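Local coordinates for protein spectinomycin phosphotransferase (Legionella pneumophila, PDB 3I1A) that probably phosphorylates the antibiotic spectinomycin with a nucleotide-derived phosphate, as a resistance enzyme with a protein-kinase-like fold, at residues Leu141-Tyr146 / Tyr206-Ser211; Ser278-His282 / Ile325-Glu330; Leu121-Arg126 / Phe263-Glu269; Ser211-Ala215 / Asp242-Ile246. One frame throughout, in Å; residues are numbered along the deposited sequence.

All four contacts lie in the helical lobe of a kinase-like fold. Along the chain, interaction 3 closes a long loop, from helix 115-129 to helix 257-267, within which interactions 1 and 4 are nested in series; interaction 2 follows and involves the last helix, 322-329. Interactions 1 and 4 share Ser211, where strand 207-209 runs into the loop of interaction 4, and their centres are 13 Å apart. Interaction 4 also touches interaction 3, about 12 Å away between centres, through Leu243 and Ile246 against Phe263, and interaction 2 through Met244 and Arg281. Interaction 4, which neighbours the magnesium-binding residues, is thus in direct contact with the three others.

Interaction 1: Leu141-Tyr146 / Tyr206-Ser211; sequences LRKEIY and YVLCHS
Tyr206 OH donates a 2.9 Å hydrogen bond to Glu144 O, beside a small mixed sheet in which strand 235-237 runs between strands 142-143 and 207-209. The hydroxyl comes in 41° above the carbonyl plane, missing the lone pairs, and the carbonyl oxygen in turn sits at the rim of the Tyr206 ring. The Glu144 side chain crosses that of Tyr206 at about a right angle, CB 3.7 Å from OH, and Tyr146 CE2 lies 3.7 Å from the same OH. Farther along, Leu141 CD1 meets Leu208 CD1 at 4.1 Å, both leucines packing on Ile65 of helix 61-71. Arg142 reaches past Met235 with an extended chain: its CG stands between backbone N and carbonyl carbon (chi1 59°), and NH2 arrives 3.1 Å from Ser211 OG, which lies in the guanidinium plane. Both of these atoms are hydrogen-bonded to Glu233 O, so the two segments converge on one carbonyl. Glu144 turns its own carboxylate away from Tyr206: OE1 pairs with Tyr280 OH, while OE2 takes Tyr146 N at 2.9 Å through its anti lone pair.

Interaction 2: Ser278-His282 / Ile325-Glu330; sequences SYYRH and IAFATE
Arg281 NH1 donates to Thr329 OG1 at 2.7 Å, with the hydroxyl oxygen lying in the guanidinium plane. Thr329 OG1 itself donates to Ile325 O at 2.8 Å, one turn back in its helix, which leaves OG1 as an acceptor for the arginine. One turn away Ser278 OG donates to Glu330 OE1 at 2.9 Å, meeting the carboxylate from above its plane. Between the two bonds, Thr329 CG2 packs on Ser278 CB at 3.7 Å.

His282 is fixed from within its own helix. Its imidazole nitrogen, His282 ND1, donates to Ser278 O at 2.8 Å. That oxygen also takes the backbone N-H of His282, from the opposite face of the carbonyl plane. Chi1 of -73°, with CG opposite the carbonyl carbon, and the ND1 bond present the imidazole face to helix 322-329, where Ala326 CB sits over its centre in a CH-pi contact, 3.9 Å from the centroid. Phe327 meets the imidazole only rim to rim, the planes 30° apart.

The pair is a near-antiparallel helix packing, the axes of the two short segments 9.0 Å apart and at 156°, between the C-terminal helix and helix 274-297. Helix 182-198 borders it through Leu195, which touches Ser278 and Glu330, while on another side Arg281 NE bonds Met244 O, in the region of helix 240-243.

Interaction 3: Leu121-Arg126 / Phe263-Glu269; sequences LGKVLR and FYEGYGE
With chi1 at 176° in Phe263 and -168° in Tyr267, each ring has its CG trans to the backbone nitrogen and swings across to helix 115-129, where both meet Gly122. The two glycines Gly122 and Gly266 let helices 115-129 and 257-267 cross in direct backbone-to-backbone contact, with the axes of the two local segments 6.6 Å apart. The parallel sense, the -41° crossing and the paired CA-H...O contacts recall the GASright packing of membrane helices. Gly122 CA makes a CA-H...O contact with Phe263 O at 3.5 Å, while Tyr267 CA reaches Gly122 O at 3.3 Å in the reverse direction. Gly122 CA also lies over the face of the Phe263 ring, whose edge takes Leu125 CD2 at 3.9 Å.

Tyr267 is covered on one face by Arg126: the bend at chi2 lays CD over the ring, 3.9 Å from its centroid. The chain beyond carries the arginine over the end of helix 257-267, and NH1 donates to Tyr267 O at 2.8 Å, in the plane of the carbonyl and of the guanidinium alike. This is a last-turn carbonyl, just before the chain leaves the helix at Gly268 with positive phi. Tyr267 OH itself bonds His129 ND1. Glu269 CB lies over one guanidinium face, and Arg126 NH2 forms a salt bridge with Glu130. NH2 also donates to a water at 2.7 Å, which in turn donates to Glu269 OE1.

Interaction 4: Ser211-Ala215 / Asp242-Ile246; sequences SDIHA and DLMFI
Asp242 OD1 accepts the backbone N-H of Ser211 at 2.7 Å, nearly straight (161°) and on its syn lone pair. The loop that supplies this N-H, His-Ser-Asp-Ile-His-Ala-Gly-Asn, corresponds to the catalytic loop of kinase-like phosphotransferases, and an aspartate from the following helical region holding its backbone is also seen in protein kinases. Here the other carboxylate oxygen, OD2, is gripped by His210 N and His129 NE2, so three donors should fix the group's rotation.

The tight part of the contact is built round Phe245. Its ring lies flat against the loop backbone, one face covered by Asp212 C and Ile213 N and the other by Met244 CE, which sits over the ring centre. Phe245 CB presses on Ile213 O at 3.2 Å, and that carbonyl is buried with no polar partner in the model. The loop bends here in an inverse gamma turn centred on Ile213, closed by a weak bond from His214 N to Asp212 O.

The other side is looser and partly exposed. Asp212 turns OD1 to 3.8 Å from Phe245 CZ, but its salt bridge is to Arg284 of helix 274-297; the same oxygen lies in plane at the edge of the His214 ring, whose ND1 bonds Gly216 N. This side faces Asn217 and Asp230, which bind magnesium in this enzyme although no metal is present here, and Asn217 ND2 bonds Asp212 O. Back on the packed side, Ile213 sets CG2 between backbone N and carbonyl carbon (CG1 trans, chi1 -175°), and this methyl meets both Phe245 CD1 and Asp242 O at 3.8 Å.

Interaction 1: Leu141-Tyr146 / Tyr206-Ser211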
loop_
_atom_site.group_PDB
_atom_site.type_symbol
_atom_site.label_atom_id
_atom_site.label_comp_id
_atom_site.label_asym_id
_atom_site.label_seq_id
_atom_site.Cartn_x
_atom_site.Cartn_y
_atom_site.Cartn_z
ATOM N N LEU A 141 12.211 10.916 -1.624
ATOM C CA LEU A 141 10.776 10.633 -1.590
ATOM C C LEU A 141 10.014 11.264 -2.742
ATOM O O LEU A 141 10.294 12.398 -3.137
ATOM C CB LEU A 141 10.178 11.149 -0.260
ATOM C CG LEU A 141 10.555 10.300 0.951
ATOM C CD1 LEU A 141 10.290 11.090 2.245
ATOM C CD2 LEU A 141 9.752 8.992 0.895
ATOM N N ARG A 142 9.056 10.525 -3.287
ATOM C CA ARG A 142 8.227 11.063 -4.335
ATOM C C ARG A 142 7.317 12.094 -3.660
ATOM O O ARG A 142 6.949 11.951 -2.477
ATOM C CB ARG A 142 7.413 9.952 -4.991
ATOM C CG ARG A 142 6.506 9.197 -4.062
ATOM C CD ARG A 142 6.191 7.850 -4.658
ATOM N NE ARG A 142 5.220 7.140 -3.833
ATOM C CZ ARG A 142 3.909 7.257 -3.976
ATOM N NH1 ARG A 142 3.415 8.057 -4.915
ATOM N NH2 ARG A 142 3.090 6.563 -3.196
ATOM N N LYS A 143 6.995 13.147 -4.404
ATOM C CA LYS A 143 6.150 14.217 -3.901
ATOM C C LYS A 143 4.774 14.187 -4.555
ATOM O O LYS A 143 4.644 13.843 -5.733
ATOM C CB LYS A 143 6.809 15.575 -4.193
ATOM C CG LYS A 143 7.538 16.258 -3.025
ATOM C CD LYS A 143 8.768 15.523 -2.556
ATOM C CE LYS A 143 9.895 15.588 -3.576
ATOM N NZ LYS A 143 11.105 14.948 -3.009
ATOM N N GLU A 144 3.741 14.540 -3.793
ATOM C CA GLU A 144 2.405 14.610 -4.374
ATOM C C GLU A 144 2.431 15.767 -5.375
ATOM O O GLU A 144 2.815 16.891 -5.021
ATOM C CB GLU A 144 1.357 14.927 -3.304
ATOM C CG GLU A 144 -0.071 15.090 -3.821
ATOM C CD GLU A 144 -0.540 13.843 -4.549
ATOM O OE1 GLU A 144 -0.753 12.835 -3.846
ATOM O OE2 GLU A 144 -0.661 13.873 -5.804
ATOM N N ILE A 145 2.052 15.490 -6.619
ATOM C CA ILE A 145 1.984 16.556 -7.634
ATOM C C ILE A 145 0.613 16.654 -8.315
ATOM O O ILE A 145 0.457 17.376 -9.310
ATOM C CB ILE A 145 3.088 16.413 -8.716
ATOM C CG1 ILE A 145 2.958 15.094 -9.466
ATOM C CG2 ILE A 145 4.458 16.521 -8.057
ATOM C CD1 ILE A 145 3.964 14.987 -10.624
ATOM N N TYR A 146 -0.373 15.944 -7.764
ATOM C CA TYR A 146 -1.738 15.939 -8.275
ATOM C C TYR A 146 -1.800 15.599 -9.755
ATOM O O TYR A 146 -2.548 16.206 -10.520
ATOM C CB TYR A 146 -2.381 17.296 -7.985
ATOM C CG TYR A 146 -2.466 17.558 -6.492
ATOM C CD1 TYR A 146 -3.439 16.936 -5.723
ATOM C CD2 TYR A 146 -1.525 18.356 -5.836
ATOM C CE1 TYR A 146 -3.476 17.086 -4.341
ATOM C CE2 TYR A 146 -1.563 18.517 -4.432
ATOM C CZ TYR A 146 -2.548 17.869 -3.704
ATOM O OH TYR A 146 -2.623 18.002 -2.330
ATOM N N TYR A 206 3.380 19.255 3.642
ATOM C CA TYR A 206 3.504 17.847 3.295
ATOM C C TYR A 206 4.154 17.118 4.467
ATOM O O TYR A 206 4.972 17.699 5.198
ATOM C CB TYR A 206 4.372 17.678 2.048
ATOM C CG TYR A 206 3.660 17.922 0.716
ATOM C CD1 TYR A 206 2.457 18.618 0.649
ATOM C CD2 TYR A 206 4.220 17.466 -0.473
ATOM C CE1 TYR A 206 1.831 18.848 -0.572
ATOM C CE2 TYR A 206 3.600 17.698 -1.705
ATOM C CZ TYR A 206 2.408 18.385 -1.743
ATOM O OH TYR A 206 1.791 18.586 -2.961
ATOM N N VAL A 207 3.797 15.853 4.657
ATOM C CA VAL A 207 4.365 15.064 5.740
ATOM C C VAL A 207 4.691 13.689 5.171
ATOM O O VAL A 207 4.283 13.364 4.053
ATOM C CB VAL A 207 3.357 14.880 6.917
ATOM C CG1 VAL A 207 3.003 16.232 7.526
ATOM C CG2 VAL A 207 2.117 14.131 6.437
ATOM N N LEU A 208 5.438 12.896 5.922
ATOM C CA LEU A 208 5.776 11.549 5.482
ATOM C C LEU A 208 4.483 10.733 5.569
ATOM O O LEU A 208 3.881 10.629 6.651
ATOM C CB LEU A 208 6.841 10.963 6.403
ATOM C CG LEU A 208 7.166 9.474 6.239
ATOM C CD1 LEU A 208 7.738 9.225 4.816
ATOM C CD2 LEU A 208 8.185 9.077 7.333
ATOM N N CYS A 209 4.072 10.154 4.441
ATOM C CA CYS A 209 2.840 9.364 4.336
ATOM C C CYS A 209 3.102 7.957 3.877
ATOM O O CYS A 209 4.007 7.716 3.090
ATOM C CB CYS A 209 1.874 9.976 3.317
ATOM S SG CYS A 209 1.143 11.515 3.843
ATOM N N HIS A 210 2.308 7.026 4.389
ATOM C CA HIS A 210 2.409 5.644 3.948
ATOM C C HIS A 210 1.921 5.588 2.482
ATOM O O HIS A 210 2.561 4.970 1.624
ATOM C CB HIS A 210 1.547 4.769 4.849
ATOM C CG HIS A 210 1.528 3.334 4.442
ATOM N ND1 HIS A 210 0.758 2.866 3.397
ATOM C CD2 HIS A 210 2.143 2.254 4.975
ATOM C CE1 HIS A 210 0.892 1.554 3.315
ATOM N NE2 HIS A 210 1.727 1.158 4.263
ATOM N N SER A 211 0.788 6.235 2.220
ATOM C CA SER A 211 0.134 6.364 0.897
ATOM C C SER A 211 -0.902 5.309 0.486
ATOM O O SER A 211 -1.684 5.530 -0.456
ATOM C CB SER A 211 1.179 6.549 -0.229
ATOM O OG SER A 211 1.643 5.317 -0.798
#

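Interaction 2: Ser278-His282 / Ile325-Glu330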
loop_
_atom_site.group_PDB
_atom_site.type_symbol
_atom_site.label_atom_id
_atom_site.label_comp_id
_atom_site.label_asym_id
_atom_site.label_seq_id
_atom_site.Cartn_x
_atom_site.Cartn_y
_atom_site.Cartn_z
ATOM N N SER A 278 -11.461 14.535 0.335
ATOM C CA SER A 278 -12.404 14.097 -0.699
ATOM C C SER A 278 -11.665 13.862 -2.025
ATOM O O SER A 278 -11.985 12.934 -2.771
ATOM C CB SER A 278 -13.511 15.129 -0.896
ATOM O OG SER A 278 -14.460 14.655 -1.853
ATOM N N TYR A 279 -10.674 14.700 -2.314
ATOM C CA TYR A 279 -9.881 14.537 -3.530
ATOM C C TYR A 279 -9.226 13.146 -3.563
ATOM O O TYR A 279 -9.279 12.438 -4.574
ATOM C CB TYR A 279 -8.762 15.576 -3.601
ATOM C CG TYR A 279 -7.736 15.236 -4.664
ATOM C CD1 TYR A 279 -8.036 15.383 -6.016
ATOM C CD2 TYR A 279 -6.496 14.682 -4.318
ATOM C CE1 TYR A 279 -7.131 14.987 -6.996
ATOM C CE2 TYR A 279 -5.581 14.274 -5.293
ATOM C CZ TYR A 279 -5.912 14.435 -6.632
ATOM O OH TYR A 279 -5.013 14.053 -7.582
ATOM N N TYR A 280 -8.573 12.763 -2.466
ATOM C CA TYR A 280 -7.911 11.465 -2.450
ATOM C C TYR A 280 -8.858 10.285 -2.579
ATOM O O TYR A 280 -8.546 9.335 -3.280
ATOM C CB TYR A 280 -7.055 11.303 -1.190
ATOM C CG TYR A 280 -5.697 11.950 -1.323
ATOM C CD1 TYR A 280 -4.812 11.543 -2.322
ATOM C CD2 TYR A 280 -5.288 12.962 -0.449
ATOM C CE1 TYR A 280 -3.558 12.121 -2.448
ATOM C CE2 TYR A 280 -4.043 13.537 -0.561
ATOM C CZ TYR A 280 -3.172 13.116 -1.560
ATOM O OH TYR A 280 -1.897 13.637 -1.667
ATOM N N ARG A 281 -10.011 10.337 -1.917
ATOM C CA ARG A 281 -10.962 9.224 -2.004
ATOM C C ARG A 281 -11.490 9.073 -3.420
ATOM O O ARG A 281 -11.678 7.948 -3.882
ATOM C CB ARG A 281 -12.123 9.419 -1.044
ATOM C CG ARG A 281 -11.690 9.308 0.393
ATOM C CD ARG A 281 -12.876 9.442 1.324
ATOM N NE ARG A 281 -12.478 9.092 2.682
ATOM C CZ ARG A 281 -13.215 9.326 3.759
ATOM N NH1 ARG A 281 -14.399 9.917 3.652
ATOM N NH2 ARG A 281 -12.758 8.966 4.956
ATOM N N HIS A 282 -11.730 10.182 -4.118
ATOM C CA HIS A 282 -12.193 10.071 -5.501
ATOM C C HIS A 282 -11.043 9.651 -6.410
ATOM O O HIS A 282 -11.197 8.759 -7.242
ATOM C CB HIS A 282 -12.787 11.413 -6.004
ATOM C CG HIS A 282 -14.136 11.746 -5.424
ATOM N ND1 HIS A 282 -14.308 12.182 -4.128
ATOM C CD2 HIS A 282 -15.377 11.666 -5.960
ATOM C CE1 HIS A 282 -15.596 12.358 -3.889
ATOM N NE2 HIS A 282 -16.268 12.051 -4.985
ATOM N N ILE A 325 -18.952 6.007 -0.298
ATOM C CA ILE A 325 -18.299 6.786 0.752
ATOM C C ILE A 325 -17.622 8.044 0.174
ATOM O O ILE A 325 -17.658 9.114 0.788
ATOM C CB ILE A 325 -17.269 5.914 1.500
ATOM C CG1 ILE A 325 -18.007 4.858 2.336
ATOM C CG2 ILE A 325 -16.376 6.783 2.390
ATOM C CD1 ILE A 325 -17.098 3.847 2.960
ATOM N N ALA A 326 -17.020 7.929 -1.005
ATOM C CA ALA A 326 -16.376 9.085 -1.638
ATOM C C ALA A 326 -17.439 10.156 -1.920
ATOM O O ALA A 326 -17.263 11.333 -1.573
ATOM C CB ALA A 326 -15.686 8.666 -2.939
ATOM N N PHE A 327 -18.546 9.752 -2.539
ATOM C CA PHE A 327 -19.624 10.688 -2.852
ATOM C C PHE A 327 -20.172 11.334 -1.591
ATOM O O PHE A 327 -20.498 12.523 -1.578
ATOM C CB PHE A 327 -20.763 9.976 -3.588
ATOM C CG PHE A 327 -20.403 9.513 -4.965
ATOM C CD1 PHE A 327 -19.205 9.880 -5.561
ATOM C CD2 PHE A 327 -21.293 8.719 -5.688
ATOM C CE1 PHE A 327 -18.899 9.467 -6.854
ATOM C CE2 PHE A 327 -20.991 8.307 -6.976
ATOM C CZ PHE A 327 -19.801 8.677 -7.560
ATOM N N ALA A 328 -20.300 10.545 -0.533
ATOM C CA ALA A 328 -20.792 11.075 0.727
ATOM C C ALA A 328 -19.807 12.090 1.323
ATOM O O ALA A 328 -20.196 12.934 2.132
ATOM C CB ALA A 328 -21.025 9.946 1.706
ATOM N N THR A 329 -18.540 12.016 0.931
ATOM C CA THR A 329 -17.527 12.941 1.456
ATOM C C THR A 329 -17.634 14.304 0.795
ATOM O O THR A 329 -17.392 15.333 1.426
ATOM C CB THR A 329 -16.089 12.420 1.223
ATOM O OG1 THR A 329 -15.979 11.095 1.743
ATOM C CG2 THR A 329 -15.068 13.316 1.938
ATOM N N GLU A 330 -17.989 14.303 -0.485
ATOM C CA GLU A 330 -18.123 15.543 -1.233
ATOM C C GLU A 330 -19.434 16.237 -0.903
ATOM O O GLU A 330 -19.452 17.441 -0.626
ATOM C CB GLU A 330 -18.048 15.265 -2.736
ATOM C CG GLU A 330 -18.023 16.520 -3.587
ATOM C CD GLU A 330 -16.824 17.403 -3.291
ATOM O OE1 GLU A 330 -16.037 17.066 -2.372
ATOM O OE2 GLU A 330 -16.666 18.432 -3.984
#

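Interaction 3: Leu121-Arg126 / Phe263-Glu269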
loop_
_atom_site.group_PDB
_atom_site.type_symbol
_atom_site.label_atom_id
_atom_site.label_comp_id
_atom_site.label_asym_id
_atom_site.label_seq_id
_atom_site.Cartn_x
_atom_site.Cartn_y
_atom_site.Cartn_z
ATOM N N LEU A 121 -3.573 2.767 16.296
ATOM C CA LEU A 121 -3.300 3.079 14.892
ATOM C C LEU A 121 -3.277 4.602 14.713
ATOM O O LEU A 121 -2.429 5.145 13.985
ATOM C CB LEU A 121 -4.347 2.440 13.966
ATOM C CG LEU A 121 -4.268 2.821 12.477
ATOM C CD1 LEU A 121 -2.945 2.311 11.874
ATOM C CD2 LEU A 121 -5.451 2.217 11.724
ATOM N N GLY A 122 -4.212 5.291 15.370
ATOM C CA GLY A 122 -4.234 6.744 15.288
ATOM C C GLY A 122 -2.959 7.329 15.890
ATOM O O GLY A 122 -2.364 8.262 15.337
ATOM N N LYS A 123 -2.546 6.814 17.047
ATOM C CA LYS A 123 -1.313 7.292 17.693
ATOM C C LYS A 123 -0.071 7.093 16.792
ATOM O O LYS A 123 0.755 7.990 16.640
ATOM C CB LYS A 123 -1.113 6.546 19.016
ATOM C CG LYS A 123 0.178 6.839 19.800
ATOM C CD LYS A 123 0.263 5.915 21.039
ATOM C CE LYS A 123 -0.132 4.446 20.722
ATOM N NZ LYS A 123 0.138 3.374 21.784
ATOM N N VAL A 124 0.035 5.917 16.178
ATOM C CA VAL A 124 1.182 5.607 15.328
ATOM C C VAL A 124 1.202 6.401 14.031
ATOM O O VAL A 124 2.253 6.895 13.607
ATOM C CB VAL A 124 1.228 4.077 15.023
ATOM C CG1 VAL A 124 2.306 3.771 13.988
ATOM C CG2 VAL A 124 1.531 3.332 16.321
ATOM N N LEU A 125 0.052 6.556 13.404
ATOM C CA LEU A 125 0.036 7.317 12.171
ATOM C C LEU A 125 0.333 8.778 12.485
ATOM O O LEU A 125 0.958 9.462 11.689
ATOM C CB LEU A 125 -1.298 7.162 11.460
ATOM C CG LEU A 125 -1.302 7.525 9.979
ATOM C CD1 LEU A 125 -0.236 6.713 9.235
ATOM C CD2 LEU A 125 -2.665 7.197 9.389
ATOM N N ARG A 126 -0.080 9.282 13.650
ATOM C CA ARG A 126 0.264 10.670 13.970
ATOM C C ARG A 126 1.786 10.769 14.166
ATOM O O ARG A 126 2.420 11.752 13.764
ATOM C CB ARG A 126 -0.475 11.128 15.240
ATOM C CG ARG A 126 -0.164 12.582 15.679
ATOM C CD ARG A 126 -0.675 13.602 14.671
ATOM N NE ARG A 126 -0.319 14.979 15.045
ATOM C CZ ARG A 126 -0.898 15.672 16.028
ATOM N NH1 ARG A 126 -1.876 15.141 16.755
ATOM N NH2 ARG A 126 -0.493 16.914 16.295
ATOM N N PHE A 263 -10.108 6.118 16.094
ATOM C CA PHE A 263 -8.900 6.530 15.396
ATOM C C PHE A 263 -8.484 7.946 15.788
ATOM O O PHE A 263 -7.338 8.160 16.187
ATOM C CB PHE A 263 -9.076 6.490 13.881
ATOM C CG PHE A 263 -7.867 6.999 13.128
ATOM C CD1 PHE A 263 -6.794 6.151 12.846
ATOM C CD2 PHE A 263 -7.769 8.354 12.771
ATOM C CE1 PHE A 263 -5.644 6.630 12.230
ATOM C CE2 PHE A 263 -6.613 8.843 12.151
ATOM C CZ PHE A 263 -5.554 7.980 11.880
ATOM N N TYR A 264 -9.404 8.902 15.691
ATOM C CA TYR A 264 -9.042 10.275 16.022
ATOM C C TYR A 264 -8.774 10.527 17.478
ATOM O O TYR A 264 -8.075 11.486 17.835
ATOM C CB TYR A 264 -10.064 11.243 15.450
ATOM C CG TYR A 264 -9.831 11.429 13.973
ATOM C CD1 TYR A 264 -10.585 10.739 13.023
ATOM C CD2 TYR A 264 -8.798 12.259 13.521
ATOM C CE1 TYR A 264 -10.320 10.875 11.665
ATOM C CE2 TYR A 264 -8.524 12.395 12.174
ATOM C CZ TYR A 264 -9.282 11.711 11.252
ATOM O OH TYR A 264 -9.012 11.888 9.926
ATOM N N GLU A 265 -9.329 9.695 18.349
ATOM C CA GLU A 265 -8.992 9.865 19.748
ATOM C C GLU A 265 -7.476 9.594 19.878
ATOM O O GLU A 265 -6.782 10.196 20.703
ATOM C CB GLU A 265 -9.773 8.885 20.633
ATOM C CG GLU A 265 -9.523 9.152 22.111
ATOM C CD GLU A 265 -10.311 8.235 23.019
ATOM O OE1 GLU A 265 -11.479 7.931 22.666
ATOM O OE2 GLU A 265 -9.764 7.834 24.080
ATOM N N GLY A 266 -6.950 8.689 19.051
ATOM C CA GLY A 266 -5.531 8.392 19.101
ATOM C C GLY A 266 -4.683 9.354 18.284
ATOM O O GLY A 266 -3.596 9.736 18.690
ATOM N N TYR A 267 -5.191 9.748 17.124
ATOM C CA TYR A 267 -4.462 10.644 16.227
ATOM C C TYR A 267 -4.388 12.072 16.804
ATOM O O TYR A 267 -3.388 12.776 16.632
ATOM C CB TYR A 267 -5.169 10.638 14.873
ATOM C CG TYR A 267 -4.378 11.280 13.754
ATOM C CD1 TYR A 267 -3.317 10.608 13.147
ATOM C CD2 TYR A 267 -4.690 12.565 13.317
ATOM C CE1 TYR A 267 -2.567 11.225 12.117
ATOM C CE2 TYR A 267 -3.962 13.181 12.301
ATOM C CZ TYR A 267 -2.900 12.509 11.713
ATOM O OH TYR A 267 -2.145 13.164 10.757
ATOM N N GLY A 268 -5.456 12.480 17.475
ATOM C CA GLY A 268 -5.495 13.791 18.108
ATOM C C GLY A 268 -5.848 14.986 17.261
ATOM O O GLY A 268 -6.707 15.779 17.633
ATOM N N GLU A 269 -5.179 15.127 16.122
ATOM C CA GLU A 269 -5.417 16.246 15.223
ATOM C C GLU A 269 -6.722 16.082 14.453
ATOM O O GLU A 269 -6.833 15.227 13.570
ATOM C CB GLU A 269 -4.253 16.381 14.235
ATOM C CG GLU A 269 -4.424 17.559 13.294
ATOM C CD GLU A 269 -4.632 18.842 14.063
ATOM O OE1 GLU A 269 -3.656 19.337 14.666
ATOM O OE2 GLU A 269 -5.773 19.337 14.091
HETATM O O HOH W 1 -2.730 18.236 17.165
#

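Interaction 4: Ser211-Ala215 / Asp242-Ile246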
loop_
_atom_site.group_PDB
_atom_site.type_symbol
_atom_site.label_atom_id
_atom_site.label_comp_id
_atom_site.label_asym_id
_atom_site.label_seq_id
_atom_site.Cartn_x
_atom_site.Cartn_y
_atom_site.Cartn_z
ATOM N N SER A 211 0.788 6.235 2.220
ATOM C CA SER A 211 0.134 6.364 0.897
ATOM C C SER A 211 -0.902 5.309 0.486
ATOM O O SER A 211 -1.684 5.530 -0.456
ATOM C CB SER A 211 1.179 6.549 -0.229
ATOM O OG SER A 211 1.643 5.317 -0.798
ATOM N N ASP A 212 -0.959 4.192 1.207
ATOM C CA ASP A 212 -1.894 3.140 0.840
ATOM C C ASP A 212 -2.219 2.346 2.098
ATOM O O ASP A 212 -2.198 1.102 2.114
ATOM C CB ASP A 212 -1.227 2.249 -0.221
ATOM C CG ASP A 212 -2.206 1.372 -0.953
ATOM O OD1 ASP A 212 -3.404 1.706 -0.992
ATOM O OD2 ASP A 212 -1.763 0.338 -1.506
ATOM N N ILE A 213 -2.566 3.081 3.148
ATOM C CA ILE A 213 -2.818 2.446 4.422
ATOM C C ILE A 213 -4.249 2.007 4.666
ATOM O O ILE A 213 -4.989 2.612 5.442
ATOM C CB ILE A 213 -2.229 3.345 5.579
ATOM C CG1 ILE A 213 -2.368 2.640 6.922
ATOM C CG2 ILE A 213 -2.861 4.740 5.573
ATOM C CD1 ILE A 213 -1.761 1.230 6.916
ATOM N N HIS A 214 -4.622 0.935 3.956
ATOM C CA HIS A 214 -5.938 0.322 4.090
ATOM C C HIS A 214 -5.812 -0.878 5.031
ATOM O O HIS A 214 -4.707 -1.204 5.475
ATOM C CB HIS A 214 -6.494 -0.108 2.720
ATOM C CG HIS A 214 -5.599 -1.027 1.960
ATOM N ND1 HIS A 214 -5.564 -2.392 2.179
ATOM C CD2 HIS A 214 -4.724 -0.782 0.956
ATOM C CE1 HIS A 214 -4.707 -2.941 1.337
ATOM N NE2 HIS A 214 -4.186 -1.988 0.584
ATOM N N ALA A 215 -6.942 -1.521 5.329
ATOM C CA ALA A 215 -6.967 -2.628 6.286
ATOM C C ALA A 215 -6.029 -3.775 5.996
ATOM O O ALA A 215 -5.584 -4.464 6.921
ATOM C CB ALA A 215 -8.394 -3.140 6.454
ATOM N N ASP A 242 -3.106 9.811 3.791
ATOM C CA ASP A 242 -3.306 8.651 4.645
ATOM C C ASP A 242 -4.651 8.685 5.388
ATOM O O ASP A 242 -5.317 7.647 5.555
ATOM C CB ASP A 242 -2.181 8.525 5.696
ATOM C CG ASP A 242 -0.873 8.062 5.098
ATOM O OD1 ASP A 242 -0.875 7.559 3.955
ATOM O OD2 ASP A 242 0.157 8.176 5.791
ATOM N N LEU A 243 -5.075 9.863 5.833
ATOM C CA LEU A 243 -6.317 9.926 6.592
ATOM C C LEU A 243 -7.563 9.492 5.816
ATOM O O LEU A 243 -8.543 9.065 6.423
ATOM C CB LEU A 243 -6.513 11.339 7.187
ATOM C CG LEU A 243 -5.425 11.698 8.213
ATOM C CD1 LEU A 243 -5.699 13.099 8.856
ATOM C CD2 LEU A 243 -5.377 10.619 9.293
ATOM N N MET A 244 -7.516 9.581 4.489
ATOM C CA MET A 244 -8.663 9.227 3.668
ATOM C C MET A 244 -9.093 7.776 3.861
ATOM O O MET A 244 -10.249 7.427 3.607
ATOM C CB MET A 244 -8.349 9.470 2.191
ATOM C CG MET A 244 -7.241 8.598 1.639
ATOM S SD MET A 244 -7.611 7.946 -0.043
ATOM C CE MET A 244 -8.524 6.420 0.434
ATOM N N PHE A 245 -8.176 6.945 4.324
ATOM C CA PHE A 245 -8.488 5.534 4.526
ATOM C C PHE A 245 -9.330 5.274 5.775
ATOM O O PHE A 245 -10.035 4.263 5.853
ATOM C CB PHE A 245 -7.193 4.726 4.601
ATOM C CG PHE A 245 -6.473 4.629 3.276
ATOM C CD1 PHE A 245 -5.473 5.546 2.937
ATOM C CD2 PHE A 245 -6.831 3.656 2.345
ATOM C CE1 PHE A 245 -4.844 5.493 1.682
ATOM C CE2 PHE A 245 -6.198 3.600 1.086
ATOM C CZ PHE A 245 -5.213 4.514 0.762
ATOM N N ILE A 246 -9.273 6.179 6.753
ATOM C CA ILE A 246 -10.041 5.984 7.992
ATOM C C ILE A 246 -11.479 6.313 7.636
ATOM O O ILE A 246 -11.808 7.460 7.332
ATOM C CB ILE A 246 -9.492 6.901 9.115
ATOM C CG1 ILE A 246 -7.967 6.697 9.238
ATOM C CG2 ILE A 246 -10.202 6.607 10.444
ATOM C CD1 ILE A 246 -7.514 5.250 9.546
#